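Local coordinates for protein putative aldolase (Bacteroides vulgatus ATCC 8482, PDB 3DXI) that is of unknown function but, as a putative aldolase with an HMGL-like region, folds as a closed eight-stranded TIM barrel, at residues A32-L36 with V250-I254; Y45-P49 with D89-L93; F128-N133 with I156-C161; L178-R182 with D210-F214; H194-Q198 with Y273-A278. All coordinates share one frame; numbering follows the deposited sequence.

Contact 1: residues A32-L36 with V250-I254; sequences AMNEL and VLGNI
Ala-32 and Val-250 bring two helices of the barrel's outer layer together: helix 23-34 near its C-terminal end, and helix 248-265 near its start, which follows the last barrel strand by some thirty residues. The tight part is small and almost wholly aliphatic. The methyl of Ala-32 lies in the angle between two branched side chains, with CB 3.7 Å from CG1 of Val-250 and 3.8 Å from CB of Ile-254, one helical turn further on. Val-250 can serve both ends of the segment 32-36 because CG1 stands anti to its backbone N (chi1 169°): from there it meets Ala-32, at O as well as CB, and also CG of Leu-36, at 4.0 Å. Leu-36 extends the apolar patch, its CD2 coming to 4.2 Å from CB of Leu-251. At the other end Met-33, a selenomethionine, leaves its helix on the far side and bends back at chi2 and chi3, until CE stands 4.1 Å from CG1 of Ile-254, the two side chains crossing at about a right angle.

The solvent side is looser. Glu-35 is exposed and lays its chain alongside CG2 of Val-250, from CB at 4.0 Å to the carboxylate, OE2 at 4.1 Å. Behind the contact, Leu-251 also packs on Leu-235 of helix 231-241 and on Leu-271 of the second subunit. No hydrogen bond crosses between the two segments, which implies that shape and the burial of methyl groups, rather than directional polar bonds, hold these helices side by side here.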
# COMPACT_ATOMS: atom_id res chain seq x y z
N ALA A 32 -21.37 -7.21 11.67
CA ALA A 32 -19.95 -7.02 11.94
C ALA A 32 -19.70 -5.54 12.21
O ALA A 32 -18.95 -5.18 13.11
CB ALA A 32 -19.11 -7.47 10.75
N MSE A 33 -20.35 -4.68 11.43
CA MSE A 33 -20.19 -3.24 11.61
C MSE A 33 -20.65 -2.80 13.00
O MSE A 33 -20.16 -1.81 13.54
CB MSE A 33 -20.98 -2.49 10.53
CG MSE A 33 -20.48 -2.72 9.11
SE MSE A 33 -18.60 -2.28 8.83
CE MSE A 33 -17.90 -4.09 8.74
N ASN A 34 -21.60 -3.53 13.58
CA ASN A 34 -22.08 -3.21 14.92
C ASN A 34 -20.95 -3.39 15.94
O ASN A 34 -20.88 -2.68 16.93
CB ASN A 34 -23.24 -4.12 15.35
CG ASN A 34 -24.58 -3.67 14.78
OD1 ASN A 34 -24.71 -2.59 14.22
ND2 ASN A 34 -25.60 -4.51 14.95
N GLU A 35 -20.07 -4.36 15.68
CA GLU A 35 -18.98 -4.64 16.61
C GLU A 35 -17.61 -4.09 16.22
O GLU A 35 -16.60 -4.50 16.78
CB GLU A 35 -18.87 -6.15 16.85
CG GLU A 35 -20.12 -6.76 17.45
CD GLU A 35 -19.90 -8.17 17.96
OE1 GLU A 35 -19.22 -8.33 19.00
OE2 GLU A 35 -20.39 -9.12 17.32
N LEU A 36 -17.59 -3.19 15.25
CA LEU A 36 -16.34 -2.57 14.81
C LEU A 36 -16.47 -1.07 15.09
O LEU A 36 -17.57 -0.53 15.08
CB LEU A 36 -16.09 -2.83 13.32
CG LEU A 36 -15.77 -4.27 12.90
CD1 LEU A 36 -15.70 -4.39 11.38
CD2 LEU A 36 -14.45 -4.70 13.51
N VAL A 250 -13.89 -10.26 14.88
CA VAL A 250 -14.96 -9.83 13.98
C VAL A 250 -14.36 -9.31 12.67
O VAL A 250 -14.86 -9.62 11.59
CB VAL A 250 -15.82 -8.70 14.61
CG1 VAL A 250 -16.75 -8.09 13.56
CG2 VAL A 250 -16.65 -9.26 15.77
N LEU A 251 -13.28 -8.54 12.76
CA LEU A 251 -12.64 -7.99 11.57
C LEU A 251 -12.20 -9.14 10.65
O LEU A 251 -12.44 -9.10 9.44
CB LEU A 251 -11.44 -7.13 11.97
CG LEU A 251 -10.76 -6.28 10.88
CD1 LEU A 251 -11.80 -5.44 10.14
CD2 LEU A 251 -9.72 -5.38 11.53
N GLY A 252 -11.56 -10.15 11.22
CA GLY A 252 -11.13 -11.28 10.42
C GLY A 252 -12.30 -12.02 9.80
O GLY A 252 -12.23 -12.46 8.65
N ASN A 253 -13.39 -12.17 10.55
CA ASN A 253 -14.55 -12.87 10.03
C ASN A 253 -15.24 -12.11 8.90
O ASN A 253 -15.69 -12.72 7.94
CB ASN A 253 -15.57 -13.15 11.14
CG ASN A 253 -15.05 -14.14 12.17
OD1 ASN A 253 -14.18 -14.97 11.87
ND2 ASN A 253 -15.58 -14.07 13.39
N ILE A 254 -15.32 -10.79 9.00
CA ILE A 254 -15.98 -10.03 7.96
C ILE A 254 -15.11 -10.01 6.70
O ILE A 254 -15.62 -9.94 5.58
CB ILE A 254 -16.34 -8.58 8.43
CG1 ILE A 254 -17.29 -7.94 7.41
CG2 ILE A 254 -15.09 -7.73 8.59
CD1 ILE A 254 -18.58 -8.71 7.20

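Contact 2: residues Y45-P49 with D89-L93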
# COMPACT_ATOMS: atom_id res chain seq x y z
N TYR A 45 -26.97 3.15 -3.21
CA TYR A 45 -27.49 4.29 -3.94
C TYR A 45 -29.01 4.27 -3.96
O TYR A 45 -29.64 3.24 -3.68
CB TYR A 45 -27.04 4.24 -5.41
CG TYR A 45 -25.56 4.46 -5.66
CD1 TYR A 45 -25.06 5.75 -5.83
CD2 TYR A 45 -24.67 3.39 -5.74
CE1 TYR A 45 -23.70 5.97 -6.07
CE2 TYR A 45 -23.30 3.60 -5.98
CZ TYR A 45 -22.83 4.89 -6.15
OH TYR A 45 -21.50 5.12 -6.39
N ARG A 46 -29.58 5.43 -4.27
CA ARG A 46 -31.02 5.58 -4.47
C ARG A 46 -30.96 6.09 -5.92
O ARG A 46 -30.17 6.98 -6.23
CB ARG A 46 -31.62 6.64 -3.53
CG ARG A 46 -31.92 6.15 -2.11
CD ARG A 46 -33.05 5.11 -2.06
NE ARG A 46 -34.38 5.69 -2.19
CZ ARG A 46 -35.52 4.98 -2.19
NH1 ARG A 46 -35.48 3.66 -2.06
NH2 ARG A 46 -36.69 5.59 -2.34
N ASN A 47 -31.76 5.51 -6.80
CA ASN A 47 -31.72 5.90 -8.21
C ASN A 47 -33.08 5.89 -8.87
O ASN A 47 -34.03 5.29 -8.37
CB ASN A 47 -30.85 4.92 -9.01
CG ASN A 47 -29.42 5.41 -9.21
OD1 ASN A 47 -28.47 4.76 -8.77
ND2 ASN A 47 -29.27 6.53 -9.89
N LYS A 48 -33.15 6.57 -10.01
CA LYS A 48 -34.36 6.58 -10.82
C LYS A 48 -34.14 5.36 -11.71
O LYS A 48 -33.03 4.84 -11.78
CB LYS A 48 -34.42 7.87 -11.64
CG LYS A 48 -34.63 9.12 -10.78
CD LYS A 48 -34.67 10.41 -11.61
CE LYS A 48 -33.32 10.73 -12.23
NZ LYS A 48 -33.33 12.07 -12.90
N PRO A 49 -35.19 4.86 -12.39
CA PRO A 49 -34.98 3.68 -13.24
C PRO A 49 -33.83 3.83 -14.24
O PRO A 49 -33.80 4.75 -15.05
CB PRO A 49 -36.34 3.52 -13.92
CG PRO A 49 -37.28 3.99 -12.85
CD PRO A 49 -36.61 5.24 -12.35
N ASP A 89 -36.57 15.50 -8.38
CA ASP A 89 -36.47 14.05 -8.19
C ASP A 89 -36.40 13.62 -6.72
O ASP A 89 -36.63 12.46 -6.40
CB ASP A 89 -35.23 13.48 -8.89
CG ASP A 89 -35.24 13.72 -10.38
OD1 ASP A 89 -36.26 13.41 -11.03
OD2 ASP A 89 -34.21 14.20 -10.91
N LEU A 90 -36.09 14.57 -5.84
CA LEU A 90 -35.95 14.27 -4.42
C LEU A 90 -37.15 13.61 -3.74
O LEU A 90 -36.96 12.77 -2.85
CB LEU A 90 -35.55 15.53 -3.66
CG LEU A 90 -34.21 16.14 -4.10
CD1 LEU A 90 -33.88 17.35 -3.25
CD2 LEU A 90 -33.12 15.08 -3.99
N ASN A 91 -38.36 13.97 -4.13
CA ASN A 91 -39.55 13.38 -3.51
C ASN A 91 -39.59 11.86 -3.61
O ASN A 91 -39.71 11.17 -2.60
CB ASN A 91 -40.83 13.96 -4.11
CG ASN A 91 -41.21 15.29 -3.49
OD1 ASN A 91 -41.34 15.41 -2.26
ND2 ASN A 91 -41.40 16.31 -4.33
N HIS A 92 -39.48 11.33 -4.82
CA HIS A 92 -39.53 9.88 -4.95
C HIS A 92 -38.27 9.20 -4.43
O HIS A 92 -38.33 8.11 -3.88
CB HIS A 92 -39.74 9.46 -6.40
CG HIS A 92 -40.12 8.02 -6.55
ND1 HIS A 92 -40.00 7.34 -7.74
CD2 HIS A 92 -40.62 7.14 -5.65
CE1 HIS A 92 -40.41 6.09 -7.56
NE2 HIS A 92 -40.79 5.95 -6.30
N LEU A 93 -37.12 9.86 -4.60
CA LEU A 93 -35.85 9.31 -4.15
C LEU A 93 -35.64 9.25 -2.63
O LEU A 93 -35.17 8.24 -2.10
CB LEU A 93 -34.68 10.09 -4.76
CG LEU A 93 -34.45 10.00 -6.27
CD1 LEU A 93 -33.38 11.00 -6.69
CD2 LEU A 93 -34.02 8.59 -6.63
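Arg-46 and Leu-93 join, within the TIM barrel, the loop that leaves strand 40-45 to the short helix 90-94 that follows strand 75-81. The hydrogen bonds to backbone carbonyls gather on one side chain. Bent at chi2 and chi3, Arg-46 turns the edge of its guanidinium to the helix, and NE gives a fairly straight bond of 2.7 Å to O of Leu-93, lying in the carbonyl plane. NH2 adds weak bonds to O of Leu-93 and to O of His-92, so the group grips two successive carbonyls, while NH1 is held by O of Thr-60. Such bonding probably fixes the rotation of the guanidinium.

The apolar share belongs to Leu-93, whose CD2 presses on the backbone of the loop, 3.6 Å from C of Asn-47, and also approaches CG of Lys-48 at 4.2 Å.

Charge closes the other end. Lys-48 bends at chi3 and lays CD against the carboxylate of Asp-89, 3.4 Å from OD1. OD2 of Asp-89 also accepts from OG1 of Thr-86. In the salt bridge itself, NZ of Lys-48 stands 3.0 Å from OD2 of Asp-89, well above the carboxylate plane.

Contact 3: residues F128-N133 with I156-C161; sequences FEVGFN and IADLFC
Strands 129-134 and 159-163 are adjacent parallel staves of a closed barrel, and Gly-131, Phe-132 and Asn-133 pair in turn with Leu-159, Phe-160 and Cys-161. The short segments run at 17° to each other. N of Phe-132 donates to O of Leu-159 at 2.7 Å in a nearly straight bond, and N of Cys-161 to O of Phe-132 at 2.6 Å. Where the pairing begins, O of Val-130 accepts from N of Asp-158 and, weakly, from N of Leu-159.

A side chain carries the ladder one step further. With CG anti to its carbonyl carbon (chi1 -74°), Asp-158 turns its carboxylate back over the neighbouring strand, and OD2 takes N-H of Val-130 on its anti side at 2.8 Å.

In this eight-stranded TIM barrel successive residues alternate between the interior and the helical layer. Phe-132 and Phe-160 face the helices: CB of Phe-132 lies 4.1 Å from CD1 of Phe-160, CE2 of Phe-132 comes to 3.9 Å from CB of Ala-157, and the Phe-132 side chain also touches Ala-120 of helix 113-124. The other face bears Leu-159, Asn-133 and Cys-161, and the last two both touch Asp-216 of strand 214-217, across the barrel interior. There OD1 of Asn-133 approaches CB of Cys-161 at 3.3 Å, and the thiol SG stands 3.9 Å from ND2 of Asn-133.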
# COMPACT_ATOMS: atom_id res chain seq x y z
N PHE A 128 -32.60 15.26 6.67
CA PHE A 128 -31.46 14.37 6.53
C PHE A 128 -30.15 15.10 6.80
O PHE A 128 -30.08 16.32 6.65
CB PHE A 128 -31.37 13.82 5.10
CG PHE A 128 -32.48 12.88 4.71
CD1 PHE A 128 -32.53 11.59 5.21
CD2 PHE A 128 -33.47 13.29 3.82
CE1 PHE A 128 -33.53 10.70 4.82
CE2 PHE A 128 -34.48 12.41 3.42
CZ PHE A 128 -34.51 11.12 3.91
N GLU A 129 -29.12 14.36 7.19
CA GLU A 129 -27.79 14.94 7.35
C GLU A 129 -27.35 14.96 5.88
O GLU A 129 -27.72 14.06 5.12
CB GLU A 129 -26.87 14.00 8.14
CG GLU A 129 -26.99 14.09 9.65
CD GLU A 129 -26.20 13.00 10.34
OE1 GLU A 129 -25.42 12.30 9.66
OE2 GLU A 129 -26.35 12.83 11.57
N VAL A 130 -26.57 15.96 5.47
CA VAL A 130 -26.13 16.02 4.08
C VAL A 130 -24.62 15.97 3.94
O VAL A 130 -23.90 16.71 4.61
CB VAL A 130 -26.64 17.29 3.37
CG1 VAL A 130 -26.15 17.32 1.92
CG2 VAL A 130 -28.15 17.34 3.41
N GLY A 131 -24.15 15.09 3.06
CA GLY A 131 -22.72 14.97 2.82
C GLY A 131 -22.34 15.29 1.38
O GLY A 131 -23.01 14.86 0.44
N PHE A 132 -21.28 16.06 1.21
CA PHE A 132 -20.79 16.42 -0.11
C PHE A 132 -19.54 15.58 -0.40
O PHE A 132 -18.53 15.71 0.30
CB PHE A 132 -20.36 17.90 -0.20
CG PHE A 132 -21.50 18.88 -0.24
CD1 PHE A 132 -21.50 19.91 -1.18
CD2 PHE A 132 -22.53 18.84 0.70
CE1 PHE A 132 -22.51 20.88 -1.19
CE2 PHE A 132 -23.54 19.80 0.70
CZ PHE A 132 -23.53 20.82 -0.25
N ASN A 133 -19.61 14.71 -1.40
CA ASN A 133 -18.45 13.91 -1.79
C ASN A 133 -17.97 14.52 -3.10
O ASN A 133 -18.40 14.11 -4.18
CB ASN A 133 -18.83 12.44 -1.96
CG ASN A 133 -18.69 11.64 -0.67
OD1 ASN A 133 -19.13 12.08 0.40
ND2 ASN A 133 -18.08 10.46 -0.76
N ILE A 156 -25.60 24.09 5.40
CA ILE A 156 -26.20 22.88 4.84
C ILE A 156 -25.39 21.60 5.06
O ILE A 156 -25.91 20.62 5.59
CB ILE A 156 -26.42 23.01 3.32
CG1 ILE A 156 -27.38 24.17 3.02
CG2 ILE A 156 -27.01 21.72 2.77
CD1 ILE A 156 -26.70 25.51 2.92
N ALA A 157 -24.14 21.62 4.65
CA ALA A 157 -23.29 20.45 4.78
C ALA A 157 -23.05 19.97 6.20
O ALA A 157 -22.87 20.76 7.12
CB ALA A 157 -21.94 20.71 4.10
N ASP A 158 -23.07 18.65 6.37
CA ASP A 158 -22.80 18.00 7.65
C ASP A 158 -21.47 17.30 7.46
O ASP A 158 -20.84 16.83 8.40
CB ASP A 158 -23.89 16.99 7.97
CG ASP A 158 -25.18 17.64 8.39
OD1 ASP A 158 -25.22 18.14 9.54
OD2 ASP A 158 -26.13 17.68 7.59
N LEU A 159 -21.05 17.25 6.20
CA LEU A 159 -19.79 16.63 5.82
C LEU A 159 -19.34 17.09 4.44
O LEU A 159 -20.13 17.08 3.49
CB LEU A 159 -19.92 15.10 5.82
CG LEU A 159 -18.71 14.38 5.22
CD1 LEU A 159 -17.47 14.72 6.04
CD2 LEU A 159 -18.95 12.87 5.18
N PHE A 160 -18.08 17.50 4.35
CA PHE A 160 -17.47 17.90 3.09
C PHE A 160 -16.35 16.88 2.89
O PHE A 160 -15.29 16.99 3.50
CB PHE A 160 -16.88 19.30 3.17
CG PHE A 160 -16.26 19.77 1.87
CD1 PHE A 160 -17.07 20.17 0.81
CD2 PHE A 160 -14.88 19.74 1.69
CE1 PHE A 160 -16.51 20.55 -0.40
CE2 PHE A 160 -14.31 20.12 0.48
CZ PHE A 160 -15.13 20.52 -0.57
N CYS A 161 -16.59 15.88 2.04
CA CYS A 161 -15.62 14.82 1.79
C CYS A 161 -14.73 15.04 0.57
O CYS A 161 -15.22 15.19 -0.55
CB CYS A 161 -16.37 13.49 1.64
SG CYS A 161 -15.32 12.03 1.51

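Contact 4: residues L178-R182 with D210-F214; sequences LKEVR and DGIDF
Leu-178 on helix 171-184 comes no nearer than 7.7 Å, CA to CA, to Ile-212 in the turn after helix 200-209, so side chains bridge the two backbones. That turn is a Schellman motif with Gly-211, at positive phi, as its C' residue. Leu-178 sends CG out anti to its backbone N (chi1 177°), which sets CD2 3.7 Å from CB of Asp-210 and 4.2 Å from CB of Ile-212.

One turn along the helix, Arg-182 comes from the opposite direction to Asp-213. Its NH2 makes a salt bridge to OD2 of Asp-213 at 2.8 Å, while NH1 adds a weaker bond to the same oxygen. The carboxylate stands almost perpendicular to the guanidinium, 89° between planes, and is met from above its own plane. OD2 of Asp-213 is also held by N of Val-189, so three N-H groups converge on one oxygen and probably stabilise its negative charge. A water takes the N-H of NE of Arg-182 at 2.8 Å and passes a bond on to O of Asp-210.

Through these links one outer helix of the TIM barrel is tied to the loop that leads from the next helix into the last strand, 214-217, of its parallel sheet.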
# COMPACT_ATOMS: atom_id res chain seq x y z
N LEU A 178 -6.52 20.16 3.03
CA LEU A 178 -7.33 20.17 4.25
C LEU A 178 -7.23 21.58 4.85
O LEU A 178 -8.24 22.20 5.17
CB LEU A 178 -6.82 19.13 5.24
CG LEU A 178 -7.51 19.07 6.61
CD1 LEU A 178 -9.01 18.92 6.43
CD2 LEU A 178 -6.94 17.90 7.41
N LYS A 179 -6.00 22.08 4.98
CA LYS A 179 -5.77 23.41 5.53
C LYS A 179 -6.52 24.46 4.71
O LYS A 179 -7.08 25.41 5.25
CB LYS A 179 -4.28 23.75 5.52
CG LYS A 179 -3.43 22.87 6.43
CD LYS A 179 -1.95 23.21 6.29
CE LYS A 179 -1.07 22.32 7.16
NZ LYS A 179 0.39 22.53 6.88
N GLU A 180 -6.53 24.29 3.39
CA GLU A 180 -7.22 25.22 2.50
C GLU A 180 -8.73 25.20 2.72
O GLU A 180 -9.36 26.24 2.86
CB GLU A 180 -6.92 24.91 1.04
CG GLU A 180 -5.59 25.46 0.57
CD GLU A 180 -5.56 26.97 0.65
OE1 GLU A 180 -6.30 27.62 -0.12
OE2 GLU A 180 -4.82 27.52 1.48
N VAL A 181 -9.31 24.00 2.75
CA VAL A 181 -10.74 23.84 2.95
C VAL A 181 -11.18 24.49 4.27
O VAL A 181 -12.22 25.14 4.33
CB VAL A 181 -11.14 22.33 2.90
CG1 VAL A 181 -12.58 22.13 3.34
CG2 VAL A 181 -10.98 21.80 1.47
N ARG A 182 -10.37 24.32 5.31
CA ARG A 182 -10.68 24.90 6.61
C ARG A 182 -10.74 26.43 6.57
O ARG A 182 -11.35 27.05 7.45
CB ARG A 182 -9.64 24.46 7.65
CG ARG A 182 -9.57 22.96 7.90
CD ARG A 182 -10.83 22.43 8.55
NE ARG A 182 -10.60 21.14 9.19
CZ ARG A 182 -11.55 20.39 9.73
NH1 ARG A 182 -12.82 20.80 9.69
NH2 ARG A 182 -11.25 19.24 10.30
N ASP A 210 -4.11 15.64 11.39
CA ASP A 210 -4.32 17.07 11.21
C ASP A 210 -5.74 17.48 11.60
O ASP A 210 -6.22 18.55 11.20
CB ASP A 210 -4.05 17.50 9.76
CG ASP A 210 -2.58 17.80 9.51
OD1 ASP A 210 -1.78 17.71 10.46
OD2 ASP A 210 -2.24 18.13 8.36
N GLY A 211 -6.42 16.62 12.34
CA GLY A 211 -7.77 16.92 12.80
C GLY A 211 -8.95 16.70 11.86
O GLY A 211 -10.02 17.25 12.10
N ILE A 212 -8.78 15.90 10.81
CA ILE A 212 -9.88 15.65 9.89
C ILE A 212 -11.03 14.98 10.67
O ILE A 212 -10.80 14.26 11.64
CB ILE A 212 -9.44 14.76 8.71
CG1 ILE A 212 -10.35 15.01 7.50
CG2 ILE A 212 -9.47 13.29 9.11
CD1 ILE A 212 -9.75 14.61 6.17
N ASP A 213 -12.26 15.23 10.24
CA ASP A 213 -13.45 14.72 10.91
C ASP A 213 -13.99 13.36 10.44
O ASP A 213 -14.55 12.60 11.24
CB ASP A 213 -14.57 15.76 10.78
CG ASP A 213 -14.13 17.15 11.20
OD1 ASP A 213 -14.11 17.44 12.41
OD2 ASP A 213 -13.78 17.96 10.32
N PHE A 214 -13.81 13.05 9.16
CA PHE A 214 -14.31 11.80 8.57
C PHE A 214 -13.30 11.08 7.67
O PHE A 214 -12.53 11.73 6.95
CB PHE A 214 -15.55 12.09 7.72
CG PHE A 214 -16.85 12.00 8.47
CD1 PHE A 214 -17.57 10.81 8.52
CD2 PHE A 214 -17.40 13.13 9.08
CE1 PHE A 214 -18.80 10.73 9.16
CE2 PHE A 214 -18.64 13.07 9.73
CZ PHE A 214 -19.34 11.87 9.76
O HOH W 1 -8.21 20.13 10.19
O HOH W 2 -14.93 20.62 12.03

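Contact 5: residues H194-Q198 with Y273-A278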
# COMPACT_ATOMS: atom_id res chain seq x y z
N HIS A 194 -8.08 6.64 -2.62
CA HIS A 194 -8.06 5.46 -3.47
C HIS A 194 -6.67 4.85 -3.35
O HIS A 194 -5.71 5.56 -3.00
CB HIS A 194 -8.39 5.81 -4.92
CG HIS A 194 -9.85 6.04 -5.16
ND1 HIS A 194 -10.35 6.44 -6.38
CD2 HIS A 194 -10.92 5.92 -4.33
CE1 HIS A 194 -11.67 6.55 -6.29
NE2 HIS A 194 -12.03 6.24 -5.06
N ASP A 195 -6.56 3.56 -3.64
CA ASP A 195 -5.30 2.86 -3.47
C ASP A 195 -4.45 2.61 -4.71
O ASP A 195 -3.65 1.67 -4.73
CB ASP A 195 -5.56 1.54 -2.74
CG ASP A 195 -4.73 1.40 -1.48
OD1 ASP A 195 -4.42 2.43 -0.86
OD2 ASP A 195 -4.41 0.25 -1.10
N ASN A 196 -4.61 3.43 -5.75
CA ASN A 196 -3.82 3.24 -6.96
C ASN A 196 -2.32 3.19 -6.68
O ASN A 196 -1.60 2.40 -7.29
CB ASN A 196 -4.13 4.33 -7.99
CG ASN A 196 -5.53 4.23 -8.54
OD1 ASN A 196 -5.72 4.00 -9.74
ND2 ASN A 196 -6.53 4.38 -7.68
N LEU A 197 -1.86 4.02 -5.75
CA LEU A 197 -0.44 4.06 -5.39
C LEU A 197 -0.22 3.53 -3.98
O LEU A 197 0.87 3.67 -3.41
CB LEU A 197 0.09 5.49 -5.47
CG LEU A 197 0.18 6.10 -6.87
CD1 LEU A 197 0.66 7.55 -6.78
CD2 LEU A 197 1.13 5.26 -7.73
N GLN A 198 -1.26 2.91 -3.42
CA GLN A 198 -1.22 2.38 -2.07
C GLN A 198 -0.87 3.44 -1.02
O GLN A 198 -0.18 3.16 -0.04
CB GLN A 198 -0.25 1.19 -1.99
CG GLN A 198 -0.80 -0.07 -2.67
CD GLN A 198 0.11 -1.27 -2.52
OE1 GLN A 198 1.07 -1.25 -1.75
NE2 GLN A 198 -0.21 -2.35 -3.22
N TYR A 273 -3.20 0.66 -13.25
CA TYR A 273 -3.81 1.53 -12.25
C TYR A 273 -2.79 2.40 -11.54
O TYR A 273 -3.13 3.49 -11.06
CB TYR A 273 -4.63 0.72 -11.24
CG TYR A 273 -5.84 0.05 -11.87
CD1 TYR A 273 -6.58 0.72 -12.84
CD2 TYR A 273 -6.24 -1.22 -11.48
CE1 TYR A 273 -7.70 0.12 -13.42
CE2 TYR A 273 -7.36 -1.83 -12.06
CZ TYR A 273 -8.09 -1.14 -13.03
OH TYR A 273 -9.20 -1.71 -13.61
N MSE A 274 -1.55 1.95 -11.46
CA MSE A 274 -0.51 2.76 -10.84
C MSE A 274 -0.25 3.94 -11.78
O MSE A 274 -0.09 5.08 -11.34
CB MSE A 274 0.79 1.97 -10.67
CG MSE A 274 0.76 0.93 -9.57
SE MSE A 274 2.26 -0.29 -9.65
CE MSE A 274 1.47 -1.83 -8.78
N LEU A 275 -0.20 3.64 -13.08
CA LEU A 275 0.04 4.66 -14.09
C LEU A 275 -1.06 5.71 -14.10
O LEU A 275 -0.79 6.90 -14.18
CB LEU A 275 0.18 4.02 -15.47
CG LEU A 275 1.49 3.26 -15.73
CD1 LEU A 275 1.37 2.41 -16.98
CD2 LEU A 275 2.63 4.25 -15.86
N SER A 276 -2.31 5.27 -14.02
CA SER A 276 -3.43 6.20 -14.02
C SER A 276 -3.42 7.06 -12.76
O SER A 276 -3.72 8.25 -12.81
CB SER A 276 -4.77 5.46 -14.13
OG SER A 276 -5.04 4.65 -13.00
N GLY A 277 -3.05 6.46 -11.64
CA GLY A 277 -3.00 7.20 -10.39
C GLY A 277 -1.94 8.29 -10.37
O GLY A 277 -2.25 9.45 -10.08
N ALA A 278 -0.70 7.93 -10.69
CA ALA A 278 0.41 8.88 -10.68
C ALA A 278 0.29 9.98 -11.73
O ALA A 278 0.88 11.05 -11.58
CB ALA A 278 1.73 8.14 -10.86
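With CG anti to its own carbonyl carbon (chi1 -69°), Asn-196 lays its side chain against helix 271-278, and the same choice at Leu-197 (chi1 -68°), continued by an extended chi2, carries its two methyls to Met-274 and Ala-278 of that helix. Both residues occupy the corner of a type I beta turn, Asp-195 to Gln-198, in the loop that follows strand 189-192 of the TIM barrel; the helix belongs to the segment beyond the barrel strands.

At Gly-277 the turn meets bare backbone. CB of Asn-196 lies 3.9 Å from its CA, and because a glycine stands there the turn can settle directly on the helix backbone. CB of Asn-196 also comes to 3.3 Å from O of Tyr-273. This carbonyl is already engaged within the helix, since N of Gly-277 and OG of Ser-276 both donate to it from the same face of its plane.

The remaining contacts set aliphatic carbons against backbone carbonyls and one methyl. CG of Met-274, a selenomethionine, meets O of Asn-196 at 3.6 Å, an oxygen that also accepts from OG1 of Thr-269. Met-274 packs as well on Glu-232 of the second subunit, placing the contact beside the dimer interface. CD2 of Leu-197 reaches O of Met-274 at 3.8 Å, and CD1 of Leu-197 ends 4.3 Å from CB of Ala-278.

Overall arrangement
From the N terminus the chain passes strand 4-7 to helix 23-34, whose end meets helix 248-265: contact 1 closes a loop of 213 residues and brackets contacts 2, 3 and 4. Within it, contact 2 joins the loop after the second strand to helix 90-94, closing 39 residues; contact 3 pairs the fifth and sixth strands across 22; and contact 4, across 27, ties a later helix to the turn before the eighth strand. Contacts 3 and 4 touch, Leu-159 packing on Phe-214 and Phe-160 on Val-181. Contact 5, spanning 74 residues, opens between the segments of contact 4 and closes after contact 1, thus crossing both. Contacts 1 and 5 also touch the second subunit.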